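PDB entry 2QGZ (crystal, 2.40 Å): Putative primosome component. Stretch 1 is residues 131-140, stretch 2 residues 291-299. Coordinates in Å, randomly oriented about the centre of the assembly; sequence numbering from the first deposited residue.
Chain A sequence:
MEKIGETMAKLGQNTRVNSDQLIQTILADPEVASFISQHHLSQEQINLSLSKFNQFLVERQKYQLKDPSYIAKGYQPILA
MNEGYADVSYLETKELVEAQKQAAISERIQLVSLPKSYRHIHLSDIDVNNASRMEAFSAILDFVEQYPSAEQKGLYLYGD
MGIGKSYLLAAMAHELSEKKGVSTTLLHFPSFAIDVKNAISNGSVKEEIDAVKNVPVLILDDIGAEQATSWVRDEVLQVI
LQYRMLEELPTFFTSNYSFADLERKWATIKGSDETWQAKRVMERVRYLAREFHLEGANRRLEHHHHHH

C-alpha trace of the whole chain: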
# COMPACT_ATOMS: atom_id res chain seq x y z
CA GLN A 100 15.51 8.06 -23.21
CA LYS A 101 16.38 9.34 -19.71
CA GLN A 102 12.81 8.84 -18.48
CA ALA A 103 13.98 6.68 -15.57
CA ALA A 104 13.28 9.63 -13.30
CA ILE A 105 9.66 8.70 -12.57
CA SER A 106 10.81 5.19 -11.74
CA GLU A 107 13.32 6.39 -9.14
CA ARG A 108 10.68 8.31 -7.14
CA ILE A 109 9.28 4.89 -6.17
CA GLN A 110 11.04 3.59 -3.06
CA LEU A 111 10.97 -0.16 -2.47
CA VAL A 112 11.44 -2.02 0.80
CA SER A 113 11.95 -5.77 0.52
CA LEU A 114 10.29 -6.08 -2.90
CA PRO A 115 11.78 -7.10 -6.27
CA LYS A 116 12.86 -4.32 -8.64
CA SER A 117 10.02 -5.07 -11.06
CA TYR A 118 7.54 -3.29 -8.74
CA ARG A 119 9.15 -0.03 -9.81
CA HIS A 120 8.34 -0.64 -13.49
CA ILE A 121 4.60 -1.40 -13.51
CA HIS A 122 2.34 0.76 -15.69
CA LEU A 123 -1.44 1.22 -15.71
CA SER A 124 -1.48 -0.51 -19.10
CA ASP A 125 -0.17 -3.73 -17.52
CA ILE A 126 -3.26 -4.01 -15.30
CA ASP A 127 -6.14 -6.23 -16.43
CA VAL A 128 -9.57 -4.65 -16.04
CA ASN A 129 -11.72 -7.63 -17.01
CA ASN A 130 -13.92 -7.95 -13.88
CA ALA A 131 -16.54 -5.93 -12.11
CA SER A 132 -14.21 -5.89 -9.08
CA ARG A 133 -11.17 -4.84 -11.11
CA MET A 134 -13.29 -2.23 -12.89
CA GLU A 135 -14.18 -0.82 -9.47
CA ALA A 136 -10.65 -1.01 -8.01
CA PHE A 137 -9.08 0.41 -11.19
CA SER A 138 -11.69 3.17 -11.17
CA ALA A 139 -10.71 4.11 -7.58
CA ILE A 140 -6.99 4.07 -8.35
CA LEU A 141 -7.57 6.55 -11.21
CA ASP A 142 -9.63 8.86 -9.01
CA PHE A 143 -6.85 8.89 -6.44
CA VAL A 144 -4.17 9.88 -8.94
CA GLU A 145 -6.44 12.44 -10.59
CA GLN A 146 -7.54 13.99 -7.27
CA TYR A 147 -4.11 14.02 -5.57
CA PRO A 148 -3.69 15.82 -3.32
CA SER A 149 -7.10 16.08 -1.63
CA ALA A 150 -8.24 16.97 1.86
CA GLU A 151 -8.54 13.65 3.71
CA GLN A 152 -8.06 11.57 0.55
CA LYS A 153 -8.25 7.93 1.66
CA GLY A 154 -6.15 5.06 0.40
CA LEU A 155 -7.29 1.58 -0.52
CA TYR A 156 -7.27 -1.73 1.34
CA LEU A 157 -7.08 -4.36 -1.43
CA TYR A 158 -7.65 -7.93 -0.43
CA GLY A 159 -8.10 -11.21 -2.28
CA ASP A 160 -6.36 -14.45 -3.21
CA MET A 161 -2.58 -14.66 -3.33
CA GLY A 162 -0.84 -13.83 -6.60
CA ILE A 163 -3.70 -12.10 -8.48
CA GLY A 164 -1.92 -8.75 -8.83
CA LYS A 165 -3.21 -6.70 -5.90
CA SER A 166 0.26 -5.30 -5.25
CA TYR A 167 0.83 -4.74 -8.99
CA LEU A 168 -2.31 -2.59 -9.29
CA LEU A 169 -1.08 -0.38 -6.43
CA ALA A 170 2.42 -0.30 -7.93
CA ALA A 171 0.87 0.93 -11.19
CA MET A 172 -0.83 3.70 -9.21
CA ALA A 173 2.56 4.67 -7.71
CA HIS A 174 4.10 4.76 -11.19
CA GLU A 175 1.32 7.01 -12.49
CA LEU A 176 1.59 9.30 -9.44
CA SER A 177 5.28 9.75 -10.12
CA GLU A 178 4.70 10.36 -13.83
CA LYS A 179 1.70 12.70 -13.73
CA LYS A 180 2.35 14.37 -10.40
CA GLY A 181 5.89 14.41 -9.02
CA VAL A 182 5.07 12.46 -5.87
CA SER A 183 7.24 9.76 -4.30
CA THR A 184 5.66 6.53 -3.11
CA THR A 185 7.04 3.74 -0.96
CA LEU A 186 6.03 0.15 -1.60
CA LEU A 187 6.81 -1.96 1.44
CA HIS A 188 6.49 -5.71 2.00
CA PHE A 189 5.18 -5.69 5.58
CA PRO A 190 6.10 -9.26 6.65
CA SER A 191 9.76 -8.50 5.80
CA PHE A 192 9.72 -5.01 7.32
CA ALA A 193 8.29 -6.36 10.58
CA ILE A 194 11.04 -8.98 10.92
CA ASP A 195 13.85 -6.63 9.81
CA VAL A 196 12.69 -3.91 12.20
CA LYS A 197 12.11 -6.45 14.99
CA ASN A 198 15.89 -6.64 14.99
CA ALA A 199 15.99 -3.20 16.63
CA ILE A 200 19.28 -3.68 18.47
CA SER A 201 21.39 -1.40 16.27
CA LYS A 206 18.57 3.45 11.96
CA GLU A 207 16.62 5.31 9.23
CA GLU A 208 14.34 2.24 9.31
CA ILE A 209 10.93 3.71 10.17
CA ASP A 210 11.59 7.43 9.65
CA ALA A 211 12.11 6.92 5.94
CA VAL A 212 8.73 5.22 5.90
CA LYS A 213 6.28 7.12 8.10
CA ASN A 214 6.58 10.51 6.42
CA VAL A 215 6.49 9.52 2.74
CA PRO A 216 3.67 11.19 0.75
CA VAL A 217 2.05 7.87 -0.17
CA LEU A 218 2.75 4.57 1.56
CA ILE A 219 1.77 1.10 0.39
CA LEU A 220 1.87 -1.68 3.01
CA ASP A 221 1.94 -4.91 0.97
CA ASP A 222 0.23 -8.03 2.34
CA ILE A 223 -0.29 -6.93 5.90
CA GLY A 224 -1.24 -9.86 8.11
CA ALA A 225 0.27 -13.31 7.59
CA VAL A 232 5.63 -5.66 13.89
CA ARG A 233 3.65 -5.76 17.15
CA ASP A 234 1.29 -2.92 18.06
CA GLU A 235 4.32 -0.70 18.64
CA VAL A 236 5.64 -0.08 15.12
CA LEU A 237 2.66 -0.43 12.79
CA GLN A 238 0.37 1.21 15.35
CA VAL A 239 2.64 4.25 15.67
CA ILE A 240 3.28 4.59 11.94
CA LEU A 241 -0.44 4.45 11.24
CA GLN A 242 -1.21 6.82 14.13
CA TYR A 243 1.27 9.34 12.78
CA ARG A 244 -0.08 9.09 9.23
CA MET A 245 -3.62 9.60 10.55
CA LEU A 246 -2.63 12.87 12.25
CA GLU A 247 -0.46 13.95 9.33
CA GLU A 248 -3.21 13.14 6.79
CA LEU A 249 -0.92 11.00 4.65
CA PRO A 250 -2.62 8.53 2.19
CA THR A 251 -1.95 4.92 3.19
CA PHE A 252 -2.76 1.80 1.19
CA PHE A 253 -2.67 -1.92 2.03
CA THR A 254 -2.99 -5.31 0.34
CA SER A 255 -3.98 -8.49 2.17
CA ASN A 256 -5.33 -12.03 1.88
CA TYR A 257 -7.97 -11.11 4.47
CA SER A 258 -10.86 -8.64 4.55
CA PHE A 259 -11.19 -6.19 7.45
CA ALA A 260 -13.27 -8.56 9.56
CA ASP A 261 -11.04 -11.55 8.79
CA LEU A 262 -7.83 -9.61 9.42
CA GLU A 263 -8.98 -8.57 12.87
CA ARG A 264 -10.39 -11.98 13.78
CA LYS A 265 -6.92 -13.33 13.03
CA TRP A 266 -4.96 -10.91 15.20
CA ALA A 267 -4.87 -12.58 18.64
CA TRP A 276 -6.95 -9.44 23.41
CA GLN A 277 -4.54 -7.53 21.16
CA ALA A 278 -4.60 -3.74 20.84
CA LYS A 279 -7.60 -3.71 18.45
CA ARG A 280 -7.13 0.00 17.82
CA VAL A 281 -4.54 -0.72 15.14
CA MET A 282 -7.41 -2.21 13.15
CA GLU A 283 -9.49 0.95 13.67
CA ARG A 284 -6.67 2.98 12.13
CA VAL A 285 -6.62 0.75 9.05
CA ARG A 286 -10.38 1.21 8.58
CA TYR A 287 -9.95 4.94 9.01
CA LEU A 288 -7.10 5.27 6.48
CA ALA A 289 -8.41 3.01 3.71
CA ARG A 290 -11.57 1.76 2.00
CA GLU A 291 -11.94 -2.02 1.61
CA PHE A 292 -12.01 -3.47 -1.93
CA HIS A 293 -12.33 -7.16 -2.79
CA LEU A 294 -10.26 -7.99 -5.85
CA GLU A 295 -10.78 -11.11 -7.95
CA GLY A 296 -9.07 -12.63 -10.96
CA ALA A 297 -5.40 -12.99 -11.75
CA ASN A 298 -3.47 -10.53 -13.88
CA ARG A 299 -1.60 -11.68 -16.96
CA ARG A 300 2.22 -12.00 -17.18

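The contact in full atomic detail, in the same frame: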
# COMPACT_ATOMS: atom_id res chain seq x y z
N ALA A 131 -15.77 -7.00 -12.68
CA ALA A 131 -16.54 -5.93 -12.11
C ALA A 131 -15.69 -5.39 -10.95
O ALA A 131 -15.61 -4.18 -10.74
CB ALA A 131 -17.88 -6.44 -11.60
N SER A 132 -15.05 -6.30 -10.21
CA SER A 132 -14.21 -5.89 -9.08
C SER A 132 -12.97 -5.11 -9.51
O SER A 132 -12.57 -4.15 -8.84
CB SER A 132 -13.77 -7.10 -8.25
OG SER A 132 -12.63 -7.71 -8.83
N ARG A 133 -12.35 -5.52 -10.61
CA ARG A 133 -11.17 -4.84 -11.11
C ARG A 133 -11.56 -3.52 -11.76
O ARG A 133 -10.80 -2.56 -11.76
CB ARG A 133 -10.40 -5.74 -12.08
CG ARG A 133 -10.00 -7.07 -11.42
CD ARG A 133 -9.06 -7.93 -12.26
NE ARG A 133 -7.77 -7.26 -12.37
CZ ARG A 133 -6.66 -7.68 -11.78
NH1 ARG A 133 -6.66 -8.77 -11.03
NH2 ARG A 133 -5.55 -6.97 -11.93
N MET A 134 -12.78 -3.46 -12.28
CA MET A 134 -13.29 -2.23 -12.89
C MET A 134 -13.42 -1.22 -11.76
O MET A 134 -13.02 -0.07 -11.89
CB MET A 134 -14.67 -2.49 -13.49
CG MET A 134 -14.93 -1.85 -14.84
SD MET A 134 -16.52 -2.43 -15.52
CE MET A 134 -16.10 -4.11 -16.07
N GLU A 135 -13.99 -1.66 -10.64
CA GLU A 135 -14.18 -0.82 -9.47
C GLU A 135 -12.84 -0.37 -8.86
O GLU A 135 -12.62 0.82 -8.66
CB GLU A 135 -15.01 -1.56 -8.41
CG GLU A 135 -16.49 -1.66 -8.74
CD GLU A 135 -17.26 -2.56 -7.76
OE1 GLU A 135 -17.11 -3.81 -7.83
OE2 GLU A 135 -18.02 -2.03 -6.92
N ALA A 136 -11.96 -1.33 -8.59
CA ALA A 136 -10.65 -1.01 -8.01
C ALA A 136 -9.83 -0.10 -8.93
O ALA A 136 -9.21 0.86 -8.47
CB ALA A 136 -9.88 -2.29 -7.71
N PHE A 137 -9.83 -0.39 -10.23
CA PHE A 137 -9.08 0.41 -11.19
C PHE A 137 -9.66 1.83 -11.22
O PHE A 137 -8.94 2.82 -11.28
CB PHE A 137 -9.18 -0.22 -12.57
CG PHE A 137 -8.25 0.36 -13.58
CD1 PHE A 137 -6.88 0.12 -13.49
CD2 PHE A 137 -8.73 1.13 -14.63
CE1 PHE A 137 -6.01 0.63 -14.45
CE2 PHE A 137 -7.87 1.64 -15.59
CZ PHE A 137 -6.51 1.39 -15.50
N SER A 138 -10.98 1.90 -11.17
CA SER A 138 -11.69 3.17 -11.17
C SER A 138 -11.23 4.01 -9.96
O SER A 138 -10.97 5.21 -10.10
CB SER A 138 -13.20 2.89 -11.11
OG SER A 138 -13.95 4.07 -10.95
N ALA A 139 -11.14 3.39 -8.79
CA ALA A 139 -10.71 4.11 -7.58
C ALA A 139 -9.24 4.55 -7.64
O ALA A 139 -8.89 5.60 -7.12
CB ALA A 139 -10.95 3.25 -6.35
N ILE A 140 -8.39 3.73 -8.24
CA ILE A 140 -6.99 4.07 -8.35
C ILE A 140 -6.82 5.30 -9.27
O ILE A 140 -5.96 6.15 -9.03
CB ILE A 140 -6.17 2.85 -8.89
CG1 ILE A 140 -5.35 2.26 -7.75
CG2 ILE A 140 -5.26 3.24 -10.04
CD1 ILE A 140 -6.19 1.54 -6.72
N GLU A 291 -12.09 -0.61 1.98
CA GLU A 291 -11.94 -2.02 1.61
C GLU A 291 -12.44 -2.33 0.21
O GLU A 291 -13.52 -1.90 -0.17
CB GLU A 291 -12.70 -2.87 2.62
CG GLU A 291 -12.28 -4.31 2.73
CD GLU A 291 -13.18 -5.10 3.69
OE1 GLU A 291 -12.76 -6.18 4.15
OE2 GLU A 291 -14.31 -4.64 3.97
N PHE A 292 -11.64 -3.08 -0.56
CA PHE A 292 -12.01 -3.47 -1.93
C PHE A 292 -11.64 -4.94 -2.13
O PHE A 292 -10.50 -5.32 -1.92
CB PHE A 292 -11.26 -2.66 -2.99
CG PHE A 292 -11.89 -1.33 -3.32
CD1 PHE A 292 -11.83 -0.26 -2.43
CD2 PHE A 292 -12.51 -1.14 -4.55
CE1 PHE A 292 -12.39 0.98 -2.76
CE2 PHE A 292 -13.07 0.09 -4.88
CZ PHE A 292 -13.01 1.15 -3.98
N HIS A 293 -12.61 -5.75 -2.53
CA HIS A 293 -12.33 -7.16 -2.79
C HIS A 293 -11.94 -7.27 -4.25
O HIS A 293 -12.68 -6.85 -5.15
CB HIS A 293 -13.56 -8.03 -2.52
CG HIS A 293 -13.27 -9.50 -2.52
ND1 HIS A 293 -14.26 -10.46 -2.52
CD2 HIS A 293 -12.09 -10.17 -2.52
CE1 HIS A 293 -13.71 -11.66 -2.52
NE2 HIS A 293 -12.39 -11.52 -2.52
N LEU A 294 -10.76 -7.83 -4.49
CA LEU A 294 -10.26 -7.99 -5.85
C LEU A 294 -10.27 -9.46 -6.25
O LEU A 294 -9.85 -10.33 -5.49
CB LEU A 294 -8.83 -7.44 -5.93
CG LEU A 294 -8.30 -7.19 -7.34
CD1 LEU A 294 -9.02 -5.98 -7.91
CD2 LEU A 294 -6.79 -6.93 -7.30
N GLU A 295 -10.75 -9.74 -7.46
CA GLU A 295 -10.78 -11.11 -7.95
C GLU A 295 -10.17 -11.22 -9.34
O GLU A 295 -10.16 -10.25 -10.10
CB GLU A 295 -12.22 -11.64 -7.97
CG GLU A 295 -12.94 -11.44 -6.65
CD GLU A 295 -14.26 -12.19 -6.57
OE1 GLU A 295 -14.25 -13.41 -6.30
OE2 GLU A 295 -15.32 -11.55 -6.79
N GLY A 296 -9.66 -12.40 -9.65
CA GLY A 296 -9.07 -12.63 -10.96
C GLY A 296 -7.60 -12.30 -11.02
O GLY A 296 -7.16 -11.25 -10.55
N ALA A 297 -6.83 -13.20 -11.61
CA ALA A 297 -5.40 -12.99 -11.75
C ALA A 297 -5.13 -11.99 -12.86
O ALA A 297 -6.00 -11.69 -13.68
CB ALA A 297 -4.69 -14.32 -12.06
N ASN A 298 -3.91 -11.48 -12.88
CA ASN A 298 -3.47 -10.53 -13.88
C ASN A 298 -2.57 -11.32 -14.81
O ASN A 298 -1.94 -12.28 -14.37
CB ASN A 298 -2.66 -9.42 -13.22
CG ASN A 298 -2.64 -8.15 -14.04
OD1 ASN A 298 -3.51 -7.29 -13.89
ND2 ASN A 298 -1.66 -8.02 -14.92
N ARG A 299 -2.49 -10.95 -16.08
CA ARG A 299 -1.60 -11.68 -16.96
C ARG A 299 -0.14 -11.35 -16.64
O ARG A 299 0.14 -10.47 -15.82
CB ARG A 299 -1.91 -11.41 -18.44
CG ARG A 299 -2.08 -9.96 -18.86
CD ARG A 299 -0.77 -9.20 -18.91
NE ARG A 299 -0.78 -8.08 -19.86
CZ ARG A 299 -1.65 -7.07 -19.84
NH1 ARG A 299 -2.62 -7.01 -18.93
NH2 ARG A 299 -1.54 -6.09 -20.73
O HOH W 1 -12.67 -4.14 -5.98

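This is a helix packed against a strand and the loop that follows it, with a small apolar patch at one end, an arginine reaching along the loop at the other, and a serine hydrogen bond between them. The helix 131-140 and the strand 291-293 run roughly antiparallel, at 145°, and their axes approach to 8.7 Å. The CA atoms of S132 and L294 lie 5.5 Å apart, those of A136 and F292 6.7 Å.

The apolar patch uses one helical face. F292 points toward the helix, and its ring meets A139, whose CB lies 3.8 Å from F292 CZ, and also A136, whose CA is 3.9 Å from F292 CD2. Both helix residues are alanines, and the ring lies close to the backbone at A136. A136 CB also touches L294 CD1 at 3.8 Å, so a single alanine contacts both apolar residues.

S132 ties the two backbones together. Its OG accepts a hydrogen bond from E295 N at 3.1 Å, satisfying an amide of the loop. Nearby, the O of water 1 donates to S132 O (2.9 Å) and H293 O (2.8 Å), bridging two carbonyls that could not pair directly.

R133 has the largest area covered by the other stretch. Its CB points sideways, yet the side chain, m, t and p at its first three chi angles, brings the guanidinium to the loop. Its aliphatic part packs on leucine, with R133 CG 3.8 Å from L294 CD1, while L294 CD2 lies over one guanidinium face and A297 O over the opposite one. At the edge, R133 NH1 comes within 2.6 Å of G296 O. G296 itself has phi/psi of 89/134, where a CB would jam against the preceding carbonyl oxygen; the backbone alone calls for glycine.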